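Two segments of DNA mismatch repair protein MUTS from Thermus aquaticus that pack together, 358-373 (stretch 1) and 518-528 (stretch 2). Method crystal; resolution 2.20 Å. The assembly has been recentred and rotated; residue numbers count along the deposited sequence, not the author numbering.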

ATOM      1  N   ILE C 358     -29.221  28.061  -5.397  1.00 39.09           N
ATOM      2  CA  ILE C 358     -29.734  26.903  -6.120  1.00 39.71           C
ATOM      3  C   ILE C 358     -31.101  26.527  -5.554  1.00 40.02           C
ATOM      4  O   ILE C 358     -32.015  26.142  -6.283  1.00 39.79           O
ATOM      5  N   LEU C 359     -31.221  26.667  -4.240  1.00 40.54           N
ATOM      6  CA  LEU C 359     -32.432  26.328  -3.508  1.00 41.35           C
ATOM      7  C   LEU C 359     -33.723  26.811  -4.161  1.00 41.90           C
ATOM      8  O   LEU C 359     -34.637  26.023  -4.378  1.00 42.01           O
ATOM      9  N   PRO C 360     -33.822  28.114  -4.475  1.00 42.61           N
ATOM     10  CA  PRO C 360     -35.040  28.631  -5.107  1.00 43.03           C
ATOM     11  C   PRO C 360     -35.346  28.008  -6.469  1.00 43.63           C
ATOM     12  O   PRO C 360     -36.505  27.893  -6.856  1.00 43.68           O
ATOM     13  N   GLU C 361     -34.307  27.602  -7.193  1.00 44.23           N
ATOM     14  CA  GLU C 361     -34.498  26.976  -8.497  1.00 44.96           C
ATOM     15  C   GLU C 361     -35.084  25.571  -8.320  1.00 45.25           C
ATOM     16  O   GLU C 361     -35.962  25.152  -9.074  1.00 44.98           O
ATOM     17  N   LEU C 362     -34.588  24.843  -7.323  1.00 45.67           N
ATOM     18  CA  LEU C 362     -35.092  23.503  -7.038  1.00 46.45           C
ATOM     19  C   LEU C 362     -36.530  23.631  -6.562  1.00 47.29           C
ATOM     20  O   LEU C 362     -37.405  22.874  -6.977  1.00 47.26           O
ATOM     21  N   ARG C 363     -36.766  24.600  -5.683  1.00 48.19           N
ATOM     22  CA  ARG C 363     -38.101  24.825  -5.153  1.00 49.07           C
ATOM     23  C   ARG C 363     -39.070  25.060  -6.308  1.00 49.11           C
ATOM     24  O   ARG C 363     -40.211  24.612  -6.273  1.00 49.14           O
ATOM     25  N   ALA C 364     -38.598  25.751  -7.340  1.00 49.45           N
ATOM     26  CA  ALA C 364     -39.428  26.033  -8.503  1.00 49.91           C
ATOM     27  C   ALA C 364     -39.775  24.762  -9.275  1.00 50.16           C
ATOM     28  O   ALA C 364     -40.866  24.648  -9.830  1.00 50.25           O
ATOM     29  N   LEU C 365     -38.848  23.808  -9.311  1.00 50.60           N
ATOM     30  CA  LEU C 365     -39.068  22.553 -10.034  1.00 50.89           C
ATOM     31  C   LEU C 365     -39.924  21.550  -9.273  1.00 51.17           C
ATOM     32  O   LEU C 365     -40.820  20.934  -9.839  1.00 51.14           O
ATOM     33  N   LEU C 366     -39.646  21.386  -7.988  1.00 51.64           N
ATOM     34  CA  LEU C 366     -40.390  20.430  -7.180  1.00 52.31           C
ATOM     35  C   LEU C 366     -41.684  21.011  -6.619  1.00 52.67           C
ATOM     36  O   LEU C 366     -42.523  20.281  -6.092  1.00 52.71           O
ATOM     37  N   GLY C 367     -41.843  22.324  -6.737  1.00 53.12           N
ATOM     38  CA  GLY C 367     -43.048  22.967  -6.245  1.00 53.47           C
ATOM     39  C   GLY C 367     -43.012  23.310  -4.767  1.00 53.87           C
ATOM     40  O   GLY C 367     -42.104  22.899  -4.037  1.00 53.83           O
ATOM     41  N   GLU C 368     -44.011  24.068  -4.325  1.00 54.01           N
ATOM     42  CA  GLU C 368     -44.100  24.476  -2.930  1.00 54.04           C
ATOM     43  C   GLU C 368     -44.854  23.427  -2.141  1.00 53.63           C
ATOM     44  O   GLU C 368     -46.022  23.616  -1.815  1.00 53.95           O
ATOM     45  N   GLU C 369     -44.192  22.319  -1.842  1.00 53.14           N
ATOM     46  CA  GLU C 369     -44.813  21.250  -1.073  1.00 52.53           C
ATOM     47  C   GLU C 369     -43.738  20.316  -0.568  1.00 51.92           C
ATOM     48  O   GLU C 369     -43.980  19.492   0.317  1.00 52.04           O
ATOM     49  N   VAL C 370     -42.551  20.431  -1.151  1.00 51.03           N
ATOM     50  CA  VAL C 370     -41.436  19.604  -0.726  1.00 50.13           C
ATOM     51  C   VAL C 370     -41.124  20.048   0.695  1.00 49.18           C
ATOM     52  O   VAL C 370     -40.594  19.281   1.500  1.00 49.11           O
ATOM     53  N   GLY C 371     -41.476  21.296   0.994  1.00 47.99           N
ATOM     54  CA  GLY C 371     -41.243  21.841   2.318  1.00 46.65           C
ATOM     55  C   GLY C 371     -39.889  22.508   2.450  1.00 45.64           C
ATOM     56  O   GLY C 371     -39.466  22.859   3.548  1.00 45.47           O
ATOM     57  N   LEU C 372     -39.202  22.680   1.326  1.00 44.86           N
ATOM     58  CA  LEU C 372     -37.894  23.319   1.337  1.00 43.80           C
ATOM     59  C   LEU C 372     -37.995  24.695   1.967  1.00 43.16           C
ATOM     60  O   LEU C 372     -38.852  25.499   1.600  1.00 42.93           O
ATOM     61  N   PRO C 373     -37.127  24.975   2.943  1.00 42.71           N
ATOM     62  CA  PRO C 373     -37.078  26.254   3.661  1.00 42.23           C
ATOM     63  C   PRO C 373     -36.741  27.427   2.749  1.00 41.69           C
ATOM     64  O   PRO C 373     -35.986  27.277   1.790  1.00 41.39           O
ATOM     65  N   ARG C 518     -29.937  22.286   7.967  1.00 28.69           N
ATOM     66  CA  ARG C 518     -30.027  20.839   8.146  1.00 28.99           C
ATOM     67  C   ARG C 518     -31.293  20.301   7.472  1.00 29.26           C
ATOM     68  O   ARG C 518     -31.253  19.329   6.723  1.00 29.07           O
ATOM     69  N   GLU C 519     -32.410  20.954   7.761  1.00 29.67           N
ATOM     70  CA  GLU C 519     -33.718  20.603   7.221  1.00 30.23           C
ATOM     71  C   GLU C 519     -33.713  20.585   5.692  1.00 29.73           C
ATOM     72  O   GLU C 519     -34.205  19.640   5.076  1.00 29.15           O
ATOM     73  N   ALA C 520     -33.150  21.628   5.082  1.00 29.65           N
ATOM     74  CA  ALA C 520     -33.069  21.696   3.627  1.00 29.43           C
ATOM     75  C   ALA C 520     -32.176  20.548   3.152  1.00 29.67           C
ATOM     76  O   ALA C 520     -32.396  19.959   2.093  1.00 29.83           O
ATOM     77  N   ALA C 521     -31.164  20.234   3.951  1.00 29.50           N
ATOM     78  CA  ALA C 521     -30.244  19.160   3.619  1.00 29.65           C
ATOM     79  C   ALA C 521     -30.909  17.785   3.657  1.00 29.64           C
ATOM     80  O   ALA C 521     -30.622  16.941   2.804  1.00 29.87           O
ATOM     81  N   ARG C 522     -31.792  17.551   4.630  1.00 29.39           N
ATOM     82  CA  ARG C 522     -32.473  16.250   4.731  1.00 29.81           C
ATOM     83  C   ARG C 522     -33.398  16.016   3.542  1.00 29.33           C
ATOM     84  O   ARG C 522     -33.382  14.949   2.927  1.00 29.22           O
ATOM     85  N   ILE C 523     -34.209  17.023   3.237  1.00 28.84           N
ATOM     86  CA  ILE C 523     -35.156  16.955   2.132  1.00 28.39           C
ATOM     87  C   ILE C 523     -34.444  16.682   0.816  1.00 28.24           C
ATOM     88  O   ILE C 523     -34.777  15.741   0.096  1.00 28.32           O
ATOM     89  N   LEU C 524     -33.449  17.504   0.510  1.00 28.05           N
ATOM     90  CA  LEU C 524     -32.707  17.355  -0.734  1.00 27.44           C
ATOM     91  C   LEU C 524     -31.928  16.053  -0.801  1.00 27.14           C
ATOM     92  O   LEU C 524     -31.717  15.510  -1.888  1.00 26.87           O
ATOM     93  N   ALA C 525     -31.502  15.547   0.351  1.00 26.83           N
ATOM     94  CA  ALA C 525     -30.768  14.285   0.372  1.00 26.88           C
ATOM     95  C   ALA C 525     -31.720  13.187  -0.110  1.00 27.07           C
ATOM     96  O   ALA C 525     -31.367  12.356  -0.947  1.00 26.89           O
ATOM     97  N   GLU C 526     -32.935  13.198   0.420  1.00 26.99           N
ATOM     98  CA  GLU C 526     -33.918  12.198   0.033  1.00 28.08           C
ATOM     99  C   GLU C 526     -34.237  12.278  -1.458  1.00 27.76           C
ATOM    100  O   GLU C 526     -34.225  11.271  -2.161  1.00 27.41           O
ATOM    101  N   LEU C 527     -34.512  13.484  -1.942  1.00 27.68           N
ATOM    102  CA  LEU C 527     -34.825  13.676  -3.352  1.00 27.72           C
ATOM    103  C   LEU C 527     -33.632  13.274  -4.210  1.00 27.18           C
ATOM    104  O   LEU C 527     -33.805  12.774  -5.316  1.00 27.14           O
ATOM    105  N   ASP C 528     -32.424  13.505  -3.697  1.00 26.40           N
ATOM    106  CA  ASP C 528     -31.203  13.145  -4.417  1.00 25.36           C
ATOM    107  C   ASP C 528     -31.203  11.624  -4.621  1.00 25.19           C
ATOM    108  O   ASP C 528     -30.900  11.137  -5.719  1.00 25.36           O
TER

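The contact is almost wholly apolar and buries 462 Å² in total. No direct hydrogen bond or salt bridge crosses it.

The helix axes come no closer than 12.8 Å, and leucines from stretch 1 meet the second helix through their side-chain ends. Leu359 (t, chi2 p) starts sideways, but its CD1 reaches Leu524 CD1 at 3.7 Å. Leu362 (mt) points toward stretch 2 and places CD1 3.9 Å from Leu524 CD2. Leu366 (mt) also points in; its CD1 lies 3.3 Å from Leu527 CD1.

The loop after Gly367 brings in more apolar groups. Val370 (t) points in and packs against two side chains: its CG1 is 3.3 Å from Ile523 CG2 and 3.5 Å from Leu527 CD1. Ile523, Leu524 and Leu527 are all mt. Leu372 (mt) begins sideways, yet its CD2 comes within 3.7 Å of Leu524 CD2 and 3.9 Å of Ile523 CG2. Pro373 closes this end. Its CD lies 3.9 Å from Ala520 CB, and its CG packs 3.6 Å from Glu519 CG, the aliphatic part of that side chain.

The polar link is indirect. Water 1 donates to Gly371 O at 2.9 Å and to Glu519 OE2 at 2.4 Å, bridging a pair too far apart to bond directly.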

ATOM      1  CB  ILE C 358     -28.786  25.693  -5.950  1.00 39.93           C
ATOM      2  CG1 ILE C 358     -27.446  25.993  -6.622  1.00 40.06           C
ATOM      3  CG2 ILE C 358     -29.432  24.422  -6.508  1.00 39.70           C
ATOM      4  CD1 ILE C 358     -26.383  24.970  -6.315  1.00 40.26           C
ATOM      5  CB  LEU C 359     -32.325  26.853  -2.079  1.00 41.13           C
ATOM      6  CG  LEU C 359     -33.099  26.060  -1.033  1.00 41.47           C
ATOM      7  CD1 LEU C 359     -32.693  24.589  -1.112  1.00 41.28           C
ATOM      8  CD2 LEU C 359     -32.816  26.635   0.354  1.00 41.29           C
ATOM      9  CB  PRO C 360     -34.781  30.132  -5.186  1.00 42.90           C
ATOM     10  CG  PRO C 360     -33.290  30.230  -5.200  1.00 42.91           C
ATOM     11  CD  PRO C 360     -32.874  29.205  -4.197  1.00 42.55           C
ATOM     12  CB  GLU C 361     -33.165  26.902  -9.248  1.00 45.31           C
ATOM     13  CG  GLU C 361     -32.497  28.256  -9.470  1.00 45.82           C
ATOM     14  CD  GLU C 361     -31.196  28.143 -10.250  1.00 46.37           C
ATOM     15  OE1 GLU C 361     -31.241  27.777 -11.447  1.00 46.46           O
ATOM     16  OE2 GLU C 361     -30.127  28.413  -9.663  1.00 46.88           O
ATOM     17  CB  LEU C 362     -34.267  22.833  -5.939  1.00 45.94           C
ATOM     18  CG  LEU C 362     -32.905  22.254  -6.303  1.00 45.53           C
ATOM     19  CD1 LEU C 362     -32.152  21.920  -5.030  1.00 45.36           C
ATOM     20  CD2 LEU C 362     -33.084  21.022  -7.174  1.00 45.12           C
ATOM     21  CB  ARG C 363     -38.109  26.024  -4.197  1.00 49.69           C
ATOM     22  CG  ARG C 363     -39.385  26.121  -3.385  1.00 50.57           C
ATOM     23  CD  ARG C 363     -39.223  26.974  -2.133  1.00 51.75           C
ATOM     24  NE  ARG C 363     -40.156  26.530  -1.096  1.00 52.66           N
ATOM     25  CZ  ARG C 363     -40.390  27.168   0.047  1.00 53.05           C
ATOM     26  NH1 ARG C 363     -39.765  28.304   0.327  1.00 53.30           N
ATOM     27  NH2 ARG C 363     -41.241  26.656   0.922  1.00 53.51           N
ATOM     28  CB  ALA C 364     -38.718  27.019  -9.419  1.00 49.93           C
ATOM     29  CB  LEU C 365     -37.733  21.893 -10.381  1.00 50.67           C
ATOM     30  CG  LEU C 365     -36.910  22.497 -11.515  1.00 50.58           C
ATOM     31  CD1 LEU C 365     -35.553  21.818 -11.566  1.00 50.69           C
ATOM     32  CD2 LEU C 365     -37.643  22.319 -12.832  1.00 50.49           C
ATOM     33  CB  LEU C 366     -39.497  19.912  -6.050  1.00 52.21           C
ATOM     34  CG  LEU C 366     -38.215  19.245  -6.563  1.00 52.16           C
ATOM     35  CD1 LEU C 366     -37.207  19.088  -5.437  1.00 52.09           C
ATOM     36  CD2 LEU C 366     -38.565  17.903  -7.187  1.00 52.17           C
ATOM     37  CB  GLU C 368     -44.832  25.816  -2.800  1.00 54.60           C
ATOM     38  CG  GLU C 368     -44.092  26.864  -1.972  1.00 55.35           C
ATOM     39  CD  GLU C 368     -43.112  27.682  -2.803  1.00 55.84           C
ATOM     40  OE1 GLU C 368     -43.571  28.441  -3.684  1.00 56.17           O
ATOM     41  OE2 GLU C 368     -41.887  27.568  -2.582  1.00 55.94           O
ATOM     42  CB  GLU C 369     -45.793  20.451  -1.922  1.00 52.83           C
ATOM     43  CG  GLU C 369     -46.618  19.488  -1.094  1.00 53.31           C
ATOM     44  CD  GLU C 369     -47.246  18.384  -1.921  1.00 53.90           C
ATOM     45  OE1 GLU C 369     -46.503  17.461  -2.334  1.00 54.11           O
ATOM     46  OE2 GLU C 369     -48.474  18.446  -2.161  1.00 53.69           O
ATOM     47  CB  VAL C 370     -40.208  19.837  -1.599  1.00 50.21           C
ATOM     48  CG1 VAL C 370     -39.249  18.679  -1.449  1.00 50.69           C
ATOM     49  CG2 VAL C 370     -40.627  20.009  -3.039  1.00 50.58           C
ATOM     50  CB  LEU C 372     -37.341  23.441  -0.082  1.00 43.68           C
ATOM     51  CG  LEU C 372     -36.648  22.203  -0.650  1.00 43.87           C
ATOM     52  CD1 LEU C 372     -36.284  22.448  -2.111  1.00 44.07           C
ATOM     53  CD2 LEU C 372     -35.397  21.888   0.163  1.00 43.51           C
ATOM     54  CB  PRO C 373     -35.976  26.030   4.693  1.00 42.36           C
ATOM     55  CG  PRO C 373     -36.018  24.546   4.925  1.00 42.66           C
ATOM     56  CD  PRO C 373     -36.193  24.003   3.536  1.00 42.59           C
ATOM     57  CB  ARG C 518     -30.061  20.483   9.631  1.00 28.38           C
ATOM     58  CG  ARG C 518     -28.756  20.732  10.370  1.00 28.39           C
ATOM     59  CD  ARG C 518     -28.839  20.291  11.843  1.00 27.82           C
ATOM     60  NE  ARG C 518     -27.537  20.385  12.491  1.00 27.38           N
ATOM     61  CZ  ARG C 518     -26.557  19.505  12.317  1.00 28.00           C
ATOM     62  NH1 ARG C 518     -26.731  18.446  11.521  1.00 27.47           N
ATOM     63  NH2 ARG C 518     -25.389  19.692  12.921  1.00 27.99           N
ATOM     64  CB  GLU C 519     -34.744  21.609   7.762  1.00 31.84           C
ATOM     65  CG  GLU C 519     -36.063  21.682   7.034  1.00 34.56           C
ATOM     66  CD  GLU C 519     -37.079  22.534   7.789  1.00 36.50           C
ATOM     67  OE1 GLU C 519     -36.691  23.592   8.356  1.00 37.43           O
ATOM     68  OE2 GLU C 519     -38.272  22.144   7.810  1.00 37.51           O
ATOM     69  CB  ALA C 520     -32.479  23.028   3.198  1.00 29.12           C
ATOM     70  CB  ALA C 521     -29.038  19.187   4.565  1.00 29.79           C
ATOM     71  CB  ARG C 522     -33.313  16.141   6.013  1.00 30.35           C
ATOM     72  CG  ARG C 522     -32.578  16.503   7.267  1.00 32.06           C
ATOM     73  CD  ARG C 522     -33.370  16.133   8.527  1.00 33.04           C
ATOM     74  NE  ARG C 522     -32.734  16.715   9.713  1.00 33.16           N
ATOM     75  CZ  ARG C 522     -33.118  17.852  10.283  1.00 32.91           C
ATOM     76  NH1 ARG C 522     -34.142  18.531   9.786  1.00 32.92           N
ATOM     77  NH2 ARG C 522     -32.469  18.318  11.339  1.00 33.25           N
ATOM     78  CB  ILE C 523     -35.951  18.275   2.021  1.00 28.66           C
ATOM     79  CG1 ILE C 523     -36.858  18.425   3.244  1.00 28.88           C
ATOM     80  CG2 ILE C 523     -36.757  18.295   0.735  1.00 28.71           C
ATOM     81  CD1 ILE C 523     -37.576  19.769   3.345  1.00 29.52           C
ATOM     82  CB  LEU C 524     -31.779  18.551  -0.932  1.00 27.22           C
ATOM     83  CG  LEU C 524     -32.573  19.853  -1.042  1.00 27.66           C
ATOM     84  CD1 LEU C 524     -31.634  21.034  -1.260  1.00 27.09           C
ATOM     85  CD2 LEU C 524     -33.581  19.734  -2.188  1.00 27.24           C
ATOM     86  CB  ALA C 525     -30.277  13.968   1.788  1.00 26.37           C
ATOM     87  CB  GLU C 526     -35.198  12.368   0.854  1.00 28.88           C
ATOM     88  CG  GLU C 526     -35.638  11.084   1.523  1.00 30.73           C
ATOM     89  CD  GLU C 526     -36.907  11.240   2.328  1.00 31.72           C
ATOM     90  OE1 GLU C 526     -36.921  12.054   3.280  1.00 32.31           O
ATOM     91  OE2 GLU C 526     -37.888  10.541   2.000  1.00 32.79           O
ATOM     92  CB  LEU C 527     -35.192  15.138  -3.613  1.00 28.79           C
ATOM     93  CG  LEU C 527     -36.382  15.604  -2.779  1.00 29.67           C
ATOM     94  CD1 LEU C 527     -36.511  17.108  -2.854  1.00 30.48           C
ATOM     95  CD2 LEU C 527     -37.653  14.913  -3.281  1.00 30.63           C
ATOM     96  CB  ASP C 528     -29.967  13.605  -3.616  1.00 24.72           C
ATOM     97  CG  ASP C 528     -28.627  13.304  -4.319  1.00 24.55           C
ATOM     98  OD1 ASP C 528     -28.592  13.197  -5.567  1.00 24.07           O
ATOM     99  OD2 ASP C 528     -27.595  13.196  -3.612  1.00 23.79           O
TER
HETATM  100  O   HOH W   1     -39.939  21.527   6.131  1.00 41.21           O